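PDB 3NCX: intimin adherence protein from Escherichia coli O157:H7, which mediates bacterial adherence to host cells as a surface adhesin, probably by binding the translocated receptor Tir through its lectin-like domain. Local coordinates for residues A[38-43]-A[65-70]; A[33-38]-A[138-143]. The protein carries 1 engineered substitution. All coordinates share one frame; numbering follows the deposited sequence.

Contact 1: A[38-43]-A[65-70]; sequences FKLKAS and GKVTLN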
ATOM      1  N   PHE A  38      -4.271  -5.691  -3.338  1.00 15.91           N
ATOM      2  CA  PHE A  38      -3.800  -6.970  -3.858  1.00 19.90           C
ATOM      3  C   PHE A  38      -4.879  -8.049  -3.801  1.00 19.98           C
ATOM      4  O   PHE A  38      -5.759  -8.021  -2.940  1.00 16.68           O
ATOM      5  CB  PHE A  38      -2.544  -7.426  -3.110  1.00 17.48           C
ATOM      6  CG  PHE A  38      -2.739  -7.585  -1.627  1.00 17.50           C
ATOM      7  CD1 PHE A  38      -2.969  -8.834  -1.075  1.00 16.84           C
ATOM      8  CD2 PHE A  38      -2.682  -6.486  -0.784  1.00 17.34           C
ATOM      9  CE1 PHE A  38      -3.144  -8.984   0.289  1.00 20.21           C
ATOM     10  CE2 PHE A  38      -2.856  -6.629   0.581  1.00 11.78           C
ATOM     11  CZ  PHE A  38      -3.087  -7.879   1.118  1.00 14.05           C
ATOM     12  N   LYS A  39      -4.801  -9.000  -4.726  1.00 21.50           N
ATOM     13  CA  LYS A  39      -5.797 -10.061  -4.836  1.00 22.49           C
ATOM     14  C   LYS A  39      -5.309 -11.361  -4.208  1.00 20.54           C
ATOM     15  O   LYS A  39      -4.367 -11.982  -4.702  1.00 18.71           O
ATOM     16  CB  LYS A  39      -6.142 -10.313  -6.305  1.00 24.44           C
ATOM     17  CG  LYS A  39      -6.511  -9.067  -7.091  1.00 25.81           C
ATOM     18  CD  LYS A  39      -7.967  -8.682  -6.889  1.00 36.94           C
ATOM     19  CE  LYS A  39      -8.898  -9.733  -7.470  1.00 43.11           C
ATOM     20  NZ  LYS A  39     -10.321  -9.295  -7.430  1.00 40.70           N
ATOM     21  N   LEU A  40      -5.956 -11.773  -3.122  1.00 19.37           N
ATOM     22  CA  LEU A  40      -5.692 -13.076  -2.526  1.00 17.86           C
ATOM     23  C   LEU A  40      -6.336 -14.169  -3.375  1.00 22.00           C
ATOM     24  O   LEU A  40      -7.504 -14.062  -3.750  1.00 21.31           O
ATOM     25  CB  LEU A  40      -6.224 -13.135  -1.094  1.00 19.00           C
ATOM     26  CG  LEU A  40      -5.462 -12.313  -0.052  1.00 19.53           C
ATOM     27  CD1 LEU A  40      -6.211 -12.287   1.268  1.00 13.26           C
ATOM     28  CD2 LEU A  40      -4.054 -12.859   0.136  1.00 13.79           C
ATOM     29  N   LYS A  41      -5.569 -15.211  -3.680  1.00 25.44           N
ATOM     30  CA  LYS A  41      -6.053 -16.293  -4.531  1.00 21.26           C
ATOM     31  C   LYS A  41      -6.420 -17.529  -3.720  1.00 26.36           C
ATOM     32  O   LYS A  41      -5.550 -18.188  -3.153  1.00 31.15           O
ATOM     33  CB  LYS A  41      -4.998 -16.661  -5.577  1.00 30.57           C
ATOM     34  CG  LYS A  41      -5.407 -17.792  -6.515  1.00 25.03           C
ATOM     35  CD  LYS A  41      -6.014 -17.261  -7.807  1.00 40.19           C
ATOM     36  CE  LYS A  41      -7.295 -16.480  -7.556  1.00 42.15           C
ATOM     37  NZ  LYS A  41      -7.797 -15.824  -8.795  1.00 43.76           N
ATOM     38  N   ALA A  42      -7.711 -17.844  -3.671  1.00 29.71           N
ATOM     39  CA  ALA A  42      -8.178 -19.037  -2.974  1.00 27.82           C
ATOM     40  C   ALA A  42      -8.288 -20.218  -3.934  1.00 25.95           C
ATOM     41  O   ALA A  42      -8.491 -20.038  -5.133  1.00 33.61           O
ATOM     42  CB  ALA A  42      -9.516 -18.771  -2.300  1.00 24.37           C
ATOM     43  N   SER A  43      -8.146 -21.425  -3.398  1.00 24.41           N
ATOM     44  CA  SER A  43      -8.254 -22.638  -4.200  1.00 25.71           C
ATOM     45  C   SER A  43      -8.945 -23.734  -3.399  1.00 27.13           C
ATOM     46  O   SER A  43      -9.093 -23.622  -2.183  1.00 29.27           O
ATOM     47  CB  SER A  43      -6.873 -23.111  -4.653  1.00 22.61           C
ATOM     48  OG  SER A  43      -6.093 -23.535  -3.548  1.00 31.46           O
ATOM     49  N   GLY A  65     -11.786 -10.821  -3.315  1.00 28.76           N
ATOM     50  CA  GLY A  65     -10.520 -11.190  -2.713  1.00 26.88           C
ATOM     51  C   GLY A  65      -9.523 -10.048  -2.732  1.00 28.76           C
ATOM     52  O   GLY A  65      -8.412 -10.176  -2.218  1.00 19.96           O
ATOM     53  N   LYS A  66      -9.919  -8.927  -3.330  1.00 26.48           N
ATOM     54  CA  LYS A  66      -9.076  -7.738  -3.341  1.00 19.33           C
ATOM     55  C   LYS A  66      -8.989  -7.157  -1.939  1.00 19.52           C
ATOM     56  O   LYS A  66     -10.006  -6.837  -1.324  1.00 17.64           O
ATOM     57  CB  LYS A  66      -9.622  -6.685  -4.306  1.00 26.19           C
ATOM     58  CG  LYS A  66      -8.724  -5.460  -4.443  1.00 26.38           C
ATOM     59  CD  LYS A  66      -9.473  -4.274  -5.033  1.00 20.06           C
ATOM     60  CE  LYS A  66      -9.961  -4.563  -6.442  1.00 30.16           C
ATOM     61  NZ  LYS A  66     -10.708  -3.408  -7.014  1.00 28.57           N
ATOM     62  N   VAL A  67      -7.767  -7.027  -1.436  1.00 25.52           N
ATOM     63  CA  VAL A  67      -7.536  -6.510  -0.095  1.00 18.80           C
ATOM     64  C   VAL A  67      -6.952  -5.104  -0.145  1.00 20.65           C
ATOM     65  O   VAL A  67      -6.010  -4.839  -0.893  1.00 19.00           O
ATOM     66  CB  VAL A  67      -6.581  -7.421   0.701  1.00 14.72           C
ATOM     67  CG1 VAL A  67      -6.289  -6.820   2.068  1.00 17.87           C
ATOM     68  CG2 VAL A  67      -7.171  -8.812   0.840  1.00 16.14           C
ATOM     69  N   THR A  68      -7.516  -4.208   0.656  1.00 21.89           N
ATOM     70  CA  THR A  68      -7.017  -2.843   0.753  1.00 21.81           C
ATOM     71  C   THR A  68      -6.390  -2.588   2.120  1.00 19.80           C
ATOM     72  O   THR A  68      -7.033  -2.774   3.153  1.00 21.04           O
ATOM     73  CB  THR A  68      -8.135  -1.814   0.495  1.00 19.05           C
ATOM     74  OG1 THR A  68      -8.623  -1.962  -0.844  1.00 16.91           O
ATOM     75  CG2 THR A  68      -7.611  -0.400   0.682  1.00 19.55           C
ATOM     76  N   LEU A  69      -5.128  -2.172   2.121  1.00 19.46           N
ATOM     77  CA  LEU A  69      -4.430  -1.849   3.360  1.00 20.35           C
ATOM     78  C   LEU A  69      -4.901  -0.502   3.895  1.00 22.52           C
ATOM     79  O   LEU A  69      -5.012   0.468   3.147  1.00 20.13           O
ATOM     80  CB  LEU A  69      -2.918  -1.838   3.136  1.00 18.39           C
ATOM     81  CG  LEU A  69      -2.301  -3.195   2.796  1.00 18.18           C
ATOM     82  CD1 LEU A  69      -0.854  -3.048   2.347  1.00 18.89           C
ATOM     83  CD2 LEU A  69      -2.407  -4.137   3.986  1.00 17.87           C
ATOM     84  N   ASN A  70      -5.183  -0.447   5.192  1.00 25.89           N
ATOM     85  CA  ASN A  70      -5.733   0.760   5.794  1.00 19.70           C
ATOM     86  C   ASN A  70      -4.887   1.294   6.945  1.00 22.30           C
ATOM     87  O   ASN A  70      -4.891   2.493   7.222  1.00 21.65           O
ATOM     88  CB  ASN A  70      -7.166   0.511   6.271  1.00 17.29           C
ATOM     89  CG  ASN A  70      -8.100   0.118   5.140  1.00 23.04           C
ATOM     90  OD1 ASN A  70      -7.995   0.628   4.023  1.00 19.20           O
ATOM     91  ND2 ASN A  70      -9.022  -0.795   5.427  1.00 25.35           N
TER
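Two first torsions bring Phe38 and Val67 together. Phe38 CG sits between its backbone N and carbonyl carbon (chi1 59°), which lays the ring alongside Val67, while Val67 CG1 is anti to its own N (chi1 177°), which turns CG2 to Leu40. Val67 CB lies over one face of the Phe38 ring, 3.8 Å from the Phe38 ring centroid, a CH-pi contact displaced toward the rim. The two methyls then divide the work: Val67 CG1 meets Phe38 CZ at 3.5 Å, and Val67 CG2 touches Leu40 CD1 at 3.6 Å. Around the ring's edge, Leu69 CG approaches CE2, and Leu40 CD2 lies in plane toward the other end.

The backbones are antiparallel neighbours in the sheet. Phe38 and Val67 form a hydrogen-bonded pair: Val67 N donates to Phe38 O at 2.7 Å, nearly straight at 170°, and Phe38 N returns a bond to Val67 O at 3.1 Å. Leu40 N also donates to Gly65 O at 3.1 Å. Lys39 and Lys66, a non-hydrogen-bonded pair, project from the opposite face. Lys39 bends along its chain so that its CD rests on Lys66 CB at 3.7 Å, and its ammonium makes a weak hydrogen bond to Ser64.

The pairing joins strands 37-43 and 66-69 of the Ig-like domain, with Val17, Trp51 and Val61 adding to the apolar side. Its chemistry is thus split by face: hydrocarbon packing among Phe38, Leu40, Val67 and Leu69 on one side of the sheet, the aliphatic parts of Lys39 and Lys66 on the other. With the two NZ atoms of Lys39 and Lys66 5.9 Å apart, like charges probably repel mildly, and cohesion probably comes mainly from the three backbone bonds and the buried apolar side chains.

Contact 2: A[33-38]-A[138-143]; sequences LQYGQF and SHYSSM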
ATOM      1  N   LEU A  33       2.354   0.701   0.949  1.00 15.90           N
ATOM      2  CA  LEU A  33       1.725   1.941   0.534  1.00 16.68           C
ATOM      3  C   LEU A  33       0.313   1.924   1.092  1.00 14.72           C
ATOM      4  O   LEU A  33      -0.460   1.014   0.789  1.00 12.39           O
ATOM      5  CB  LEU A  33       1.663   2.033  -0.989  1.00 15.41           C
ATOM      6  CG  LEU A  33       0.669   3.074  -1.508  1.00  9.28           C
ATOM      7  CD1 LEU A  33       1.077   4.470  -1.061  1.00  9.56           C
ATOM      8  CD2 LEU A  33       0.540   3.000  -3.019  1.00 11.35           C
ATOM      9  N   GLN A  34      -0.029   2.910   1.915  1.00 16.07           N
ATOM     10  CA  GLN A  34      -1.373   2.952   2.476  1.00 17.63           C
ATOM     11  C   GLN A  34      -2.399   2.957   1.351  1.00 19.94           C
ATOM     12  O   GLN A  34      -2.298   3.746   0.412  1.00 15.09           O
ATOM     13  CB  GLN A  34      -1.571   4.171   3.375  1.00 13.82           C
ATOM     14  CG  GLN A  34      -2.908   4.168   4.103  1.00 16.15           C
ATOM     15  CD  GLN A  34      -3.104   5.388   4.982  1.00 22.09           C
ATOM     16  OE1 GLN A  34      -3.673   5.299   6.070  1.00 16.87           O
ATOM     17  NE2 GLN A  34      -2.639   6.539   4.508  1.00 22.34           N
ATOM     18  N   TYR A  35      -3.375   2.058   1.452  1.00 20.81           N
ATOM     19  CA  TYR A  35      -4.442   1.943   0.462  1.00 15.67           C
ATOM     20  C   TYR A  35      -3.969   1.210  -0.786  1.00 17.59           C
ATOM     21  O   TYR A  35      -4.646   1.215  -1.814  1.00 21.38           O
ATOM     22  CB  TYR A  35      -5.009   3.319   0.113  1.00 16.83           C
ATOM     23  CG  TYR A  35      -5.519   4.068   1.321  1.00 22.28           C
ATOM     24  CD1 TYR A  35      -5.169   5.395   1.542  1.00 21.27           C
ATOM     25  CD2 TYR A  35      -6.352   3.448   2.245  1.00 19.28           C
ATOM     26  CE1 TYR A  35      -5.633   6.081   2.649  1.00 21.55           C
ATOM     27  CE2 TYR A  35      -6.820   4.126   3.353  1.00 22.52           C
ATOM     28  CZ  TYR A  35      -6.458   5.442   3.551  1.00 18.39           C
ATOM     29  OH  TYR A  35      -6.921   6.122   4.652  1.00 17.49           O
ATOM     30  N   GLY A  36      -2.801   0.582  -0.689  1.00 14.25           N
ATOM     31  CA  GLY A  36      -2.339  -0.317  -1.728  1.00 14.88           C
ATOM     32  C   GLY A  36      -3.252  -1.526  -1.754  1.00 18.71           C
ATOM     33  O   GLY A  36      -3.884  -1.847  -0.746  1.00 17.44           O
ATOM     34  N   GLN A  37      -3.329  -2.200  -2.896  1.00 15.91           N
ATOM     35  CA  GLN A  37      -4.292  -3.285  -3.058  1.00 16.05           C
ATOM     36  C   GLN A  37      -3.697  -4.543  -3.684  1.00 18.16           C
ATOM     37  O   GLN A  37      -2.747  -4.474  -4.465  1.00 19.74           O
ATOM     38  CB  GLN A  37      -5.490  -2.800  -3.875  1.00 17.71           C
ATOM     39  CG  GLN A  37      -6.210  -1.619  -3.244  1.00 19.02           C
ATOM     40  CD  GLN A  37      -7.328  -1.085  -4.109  1.00 14.51           C
ATOM     41  OE1 GLN A  37      -7.179  -0.950  -5.323  1.00 15.21           O
ATOM     42  NE2 GLN A  37      -8.460  -0.780  -3.489  1.00 17.29           N
ATOM     43  N   PHE A  38      -4.271  -5.691  -3.338  1.00 15.91           N
ATOM     44  CA  PHE A  38      -3.800  -6.970  -3.858  1.00 19.90           C
ATOM     45  C   PHE A  38      -4.879  -8.049  -3.801  1.00 19.98           C
ATOM     46  O   PHE A  38      -5.759  -8.021  -2.940  1.00 16.68           O
ATOM     47  CB  PHE A  38      -2.544  -7.426  -3.110  1.00 17.48           C
ATOM     48  CG  PHE A  38      -2.739  -7.585  -1.627  1.00 17.50           C
ATOM     49  CD1 PHE A  38      -2.969  -8.834  -1.075  1.00 16.84           C
ATOM     50  CD2 PHE A  38      -2.682  -6.486  -0.784  1.00 17.34           C
ATOM     51  CE1 PHE A  38      -3.144  -8.984   0.289  1.00 20.21           C
ATOM     52  CE2 PHE A  38      -2.856  -6.629   0.581  1.00 11.78           C
ATOM     53  CZ  PHE A  38      -3.087  -7.879   1.118  1.00 14.05           C
ATOM     54  N   SER A 138      -7.312   2.366  -6.169  1.00 15.13           N
ATOM     55  CA  SER A 138      -8.589   3.060  -6.053  1.00 18.45           C
ATOM     56  C   SER A 138      -8.487   4.404  -5.339  1.00 19.64           C
ATOM     57  O   SER A 138      -9.049   5.403  -5.790  1.00 21.56           O
ATOM     58  CB  SER A 138      -9.605   2.169  -5.337  1.00 13.32           C
ATOM     59  OG  SER A 138     -10.788   2.886  -5.048  1.00 18.66           O
ATOM     60  N   HIS A 139      -7.762   4.420  -4.228  1.00 21.54           N
ATOM     61  CA  HIS A 139      -7.702   5.593  -3.364  1.00 19.99           C
ATOM     62  C   HIS A 139      -6.988   6.775  -4.017  1.00 18.11           C
ATOM     63  O   HIS A 139      -7.116   7.910  -3.561  1.00 17.36           O
ATOM     64  CB  HIS A 139      -7.023   5.232  -2.042  1.00 19.21           C
ATOM     65  CG  HIS A 139      -7.311   6.192  -0.929  1.00 21.55           C
ATOM     66  ND1 HIS A 139      -6.592   7.350  -0.740  1.00 23.81           N
ATOM     67  CD2 HIS A 139      -8.238   6.157   0.057  1.00 20.43           C
ATOM     68  CE1 HIS A 139      -7.066   7.993   0.314  1.00 22.96           C
ATOM     69  NE2 HIS A 139      -8.064   7.289   0.815  1.00 19.98           N
ATOM     70  N   TYR A 140      -6.245   6.509  -5.090  1.00 22.30           N
ATOM     71  CA  TYR A 140      -5.433   7.540  -5.737  1.00 19.89           C
ATOM     72  C   TYR A 140      -5.738   7.711  -7.228  1.00 20.91           C
ATOM     73  O   TYR A 140      -5.075   8.487  -7.914  1.00 18.31           O
ATOM     74  CB  TYR A 140      -3.943   7.223  -5.574  1.00 14.91           C
ATOM     75  CG  TYR A 140      -3.489   7.015  -4.148  1.00 12.81           C
ATOM     76  CD1 TYR A 140      -3.222   5.741  -3.664  1.00 14.64           C
ATOM     77  CD2 TYR A 140      -3.318   8.090  -3.288  1.00 18.53           C
ATOM     78  CE1 TYR A 140      -2.798   5.544  -2.362  1.00 16.49           C
ATOM     79  CE2 TYR A 140      -2.898   7.904  -1.982  1.00 15.56           C
ATOM     80  CZ  TYR A 140      -2.638   6.630  -1.525  1.00 17.76           C
ATOM     81  OH  TYR A 140      -2.217   6.438  -0.227  1.00 12.99           O
ATOM     82  N   SER A 141      -6.737   6.987  -7.723  1.00 20.46           N
ATOM     83  CA  SER A 141      -7.023   6.950  -9.157  1.00 21.86           C
ATOM     84  C   SER A 141      -7.128   8.320  -9.832  1.00 22.64           C
ATOM     85  O   SER A 141      -6.716   8.479 -10.981  1.00 24.02           O
ATOM     86  CB  SER A 141      -8.292   6.139  -9.431  1.00 18.24           C
ATOM     87  OG  SER A 141      -8.051   4.754  -9.274  1.00 28.66           O
ATOM     88  N   SER A 142      -7.677   9.301  -9.126  1.00 19.73           N
ATOM     89  CA  SER A 142      -7.942  10.609  -9.722  1.00 22.17           C
ATOM     90  C   SER A 142      -6.669  11.388 -10.048  1.00 20.57           C
ATOM     91  O   SER A 142      -6.613  12.108 -11.045  1.00 19.45           O
ATOM     92  CB  SER A 142      -8.849  11.446  -8.814  1.00 18.88           C
ATOM     93  OG  SER A 142      -8.156  11.891  -7.662  1.00 17.00           O
ATOM     94  N   MET A 143      -5.651  11.240  -9.207  1.00 22.13           N
ATOM     95  CA  MET A 143      -4.424  12.018  -9.348  1.00 18.78           C
ATOM     96  C   MET A 143      -3.539  11.517 -10.484  1.00 18.96           C
ATOM     97  O   MET A 143      -3.483  10.318 -10.760  1.00 19.24           O
ATOM     98  CB  MET A 143      -3.642  12.009  -8.036  1.00 15.82           C
ATOM     99  CG  MET A 143      -4.416  12.581  -6.865  1.00 15.75           C
ATOM    100  SD  MET A 143      -3.912  11.856  -5.297  1.00 20.97           S
ATOM    101  CE  MET A 143      -5.051  12.661  -4.173  1.00 18.99           C
TER
HETATM  102  O   HOH W   1      -7.162   2.008  -2.764  1.00 14.31           O
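The Tyr35 ring is covered on both faces: Gln34 CG lies over the centre of one, and the His139 imidazole stacks on the other, centroids 3.7 Å apart and planes 15° from parallel. His139 CG is anti to the backbone N (chi1 -160°), which brings the imidazole over the Tyr35 ring. At the edge of the Tyr35 ring, Tyr140 OH comes within 3.6 Å of CD1. The Tyr140 ring has His139 ND1 over one face, offset toward the rim, and Gln34 O at its edge, in plane. Tyr140 OH donates to Gln34 O at 2.8 Å, tilted 31° from the carbonyl plane. Tyr140 is a buried residue, and its hydroxyl meets a backbone acceptor. Leu33 CD1 packs 4.2 Å from Tyr140 CE1.

A type II turn from Leu33 to Gly36, closed by Gly36 N to Leu33 O, presents both Gln34 O and the Tyr35 ring to the 138-143 loop. One water joins the backbones, donating to Tyr35 O at 2.8 Å and accepting from His139 N at 2.9 Å. Ser138 N also makes a weak bond to Gln37 OE1; NE2 of the same Gln37 amide is hydrogen-bonded to Thr68 OG1.

The contact bridges the Ig-like and lectin-like parts of intimin. On the lectin-like side, Leu33 packs on Ile127 and Trp131 of helix 121-131, Gln34 shares backbone bonding with Ile98, and Tyr140 leans on Val100, both in strand 97-103.

Overall arrangement
Contact 1 is a buried pairing within the Ig-like domain, whereas contact 2 is partly buried and joins that domain to the lectin-like one; their centres are 14 Å apart. Both use strand 37-43 and share Phe38, which works in contact 1 alone. A short antiparallel ladder over apolar side chains carries contact 1. Contact 2, between a turn and a loop, relies instead on an aromatic stack, a phenol bond and a bridging water. They meet directly: Thr68 OG1 lies 2.9 Å from Gln37 NE2, and Leu69 N 3.1 Å from Gly36 O, both probable hydrogen bonds, so strand 66-69 of contact 1 is bonded directly to the 33-36 turn and to Gln37 of contact 2.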